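Local coordinates for protein UDP-N-acetylenolpyruvoylglucosamine reductase (Listeria monocytogenes, PDB 3TX1) that reduces UDP-N-acetylenolpyruvoylglucosamine to UDP-N-acetylmuramate with NADPH and a bound FAD, a step of peptidoglycan biosynthesis, at residues I268-V273 with D291-L295. Sequence-based numbering, arbitrary orientation.
Sequences IGGAQV and DYMNL
Ile268 to Ala271 form a type II' beta turn, closed by backbone bonds both ways between its end residues; strand 271-273 leaves it at 31° to the axis of helix segment 291-295, the axes 8.4 Å apart at closest. Asp291 faces the turn. The main partner of its OD2 is Thr288 N, in the residue just ahead of helix 289-307, so the side chain folds back over the start of its own helix. Gly270 N is a second, weak donor to the same oxygen, long but nearly straight (3.3 Å, N-H...O 178°). OD1 lies against Gly269, 3.5 Å from its CA, where the positive phi belongs to the II' turn. Behind the carboxylate, Asp291 CB rests on Ala271 CB at 3.8 Å.

One turn on, Leu295 is the residue most covered by the hairpin. With CG anti to the backbone N (chi1 -170°), CD1 meets Ile268 CG1 at 3.9 Å, and CD2 sits by the strand backbone, 3.7 Å from Val273 N; Val273 CG2 touches both methyls. Ile268 CD1 runs on to the helix backbone, 3.8 Å from Leu295 CA.

The contact packs the first turns of helix 289-307 along one face of a small three-stranded antiparallel sheet in the C-terminal domain, roughly parallel to strand 271-273. That strand is central there, between 267-268 and 281-283; Leu295 also touches Ile281, whose carbonyl oxygen is hydrogen-bonded by Tyr292 OH.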
loop_
_atom_site.group_PDB
_atom_site.type_symbol
_atom_site.label_atom_id
_atom_site.label_comp_id
_atom_site.label_asym_id
_atom_site.label_seq_id
_atom_site.Cartn_x
_atom_site.Cartn_y
_atom_site.Cartn_z
ATOM N N ILE A 268 -4.619 10.485 20.741
ATOM C CA ILE A 268 -4.296 9.417 21.655
ATOM C C ILE A 268 -2.817 9.139 21.424
ATOM O O ILE A 268 -2.446 8.815 20.287
ATOM C CB ILE A 268 -5.059 8.147 21.365
ATOM C CG1 ILE A 268 -6.565 8.415 21.477
ATOM C CG2 ILE A 268 -4.558 7.046 22.314
ATOM C CD1 ILE A 268 -7.382 7.148 21.657
ATOM N N GLY A 269 -1.983 9.287 22.474
ATOM C CA GLY A 269 -0.533 9.139 22.336
ATOM C C GLY A 269 0.011 10.081 21.283
ATOM O O GLY A 269 -0.147 11.279 21.386
ATOM N N GLY A 270 0.647 9.555 20.246
ATOM C CA GLY A 270 1.155 10.414 19.164
ATOM C C GLY A 270 0.293 10.388 17.897
ATOM O O GLY A 270 0.734 10.802 16.824
ATOM N N ALA A 271 -0.939 9.911 18.028
ATOM C CA ALA A 271 -1.837 9.782 16.908
ATOM C C ALA A 271 -2.950 10.817 17.006
ATOM O O ALA A 271 -3.433 11.125 18.094
ATOM C CB ALA A 271 -2.413 8.377 16.876
ATOM N N GLN A 272 -3.371 11.354 15.865
ATOM C CA GLN A 272 -4.428 12.369 15.854
ATOM C C GLN A 272 -5.379 12.236 14.686
ATOM O O GLN A 272 -4.958 11.946 13.582
ATOM C CB GLN A 272 -3.814 13.759 15.825
ATOM C CG GLN A 272 -4.844 14.875 15.961
ATOM C CD GLN A 272 -4.224 16.245 15.852
ATOM O OE1 GLN A 272 -3.307 16.452 15.051
ATOM N NE2 GLN A 272 -4.736 17.204 16.626
ATOM N N VAL A 273 -6.661 12.387 14.940
ATOM C CA VAL A 273 -7.609 12.427 13.852
ATOM C C VAL A 273 -7.296 13.759 13.204
ATOM O O VAL A 273 -7.453 14.803 13.853
ATOM C CB VAL A 273 -9.055 12.424 14.363
ATOM C CG1 VAL A 273 -10.014 12.639 13.220
ATOM C CG2 VAL A 273 -9.337 11.122 15.091
ATOM N N ASP A 291 -1.295 3.221 19.499
ATOM C CA ASP A 291 -2.000 4.512 19.387
ATOM C C ASP A 291 -2.964 4.499 18.237
ATOM O O ASP A 291 -4.103 4.928 18.391
ATOM C CB ASP A 291 -1.057 5.681 19.179
ATOM C CG ASP A 291 -0.153 5.927 20.352
ATOM O OD1 ASP A 291 -0.588 5.755 21.524
ATOM O OD2 ASP A 291 1.006 6.296 20.078
ATOM N N TYR A 292 -2.518 4.032 17.073
ATOM C CA TYR A 292 -3.437 3.955 15.922
ATOM C C TYR A 292 -4.674 3.095 16.188
ATOM O O TYR A 292 -5.793 3.583 15.993
ATOM C CB TYR A 292 -2.727 3.512 14.650
ATOM C CG TYR A 292 -2.143 4.663 13.845
ATOM C CD1 TYR A 292 -0.920 5.262 14.197
ATOM C CD2 TYR A 292 -2.812 5.155 12.709
ATOM C CE1 TYR A 292 -0.385 6.315 13.457
ATOM C CE2 TYR A 292 -2.284 6.214 11.974
ATOM C CZ TYR A 292 -1.060 6.788 12.354
ATOM O OH TYR A 292 -0.533 7.843 11.592
ATOM N N MET A 293 -4.466 1.857 16.677
ATOM C CA MET A 293 -5.547 0.905 16.946
ATOM C C MET A 293 -6.488 1.479 17.968
ATOM O O MET A 293 -7.692 1.216 17.939
ATOM C CB MET A 293 -5.030 -0.447 17.497
ATOM C CG MET A 293 -4.156 -1.347 16.612
ATOM S SD MET A 293 -4.611 -1.456 14.839
ATOM C CE MET A 293 -6.377 -1.807 14.799
ATOM N N ASN A 294 -5.928 2.220 18.917
ATOM C CA ASN A 294 -6.722 2.793 19.959
ATOM C C ASN A 294 -7.554 3.955 19.438
ATOM O O ASN A 294 -8.738 4.077 19.731
ATOM C CB ASN A 294 -5.838 3.165 21.160
ATOM C CG ASN A 294 -5.579 1.970 22.116
ATOM O OD1 ASN A 294 -4.537 1.886 22.767
ATOM N ND2 ASN A 294 -6.544 1.041 22.196
ATOM N N LEU A 295 -6.970 4.800 18.612
ATOM C CA LEU A 295 -7.752 5.881 18.065
ATOM C C LEU A 295 -8.785 5.345 17.054
ATOM O O LEU A 295 -9.956 5.763 17.062
ATOM C CB LEU A 295 -6.844 6.949 17.468
ATOM C CG LEU A 295 -7.468 8.261 17.043
ATOM C CD1 LEU A 295 -8.484 8.698 18.094
ATOM C CD2 LEU A 295 -6.351 9.286 16.849
#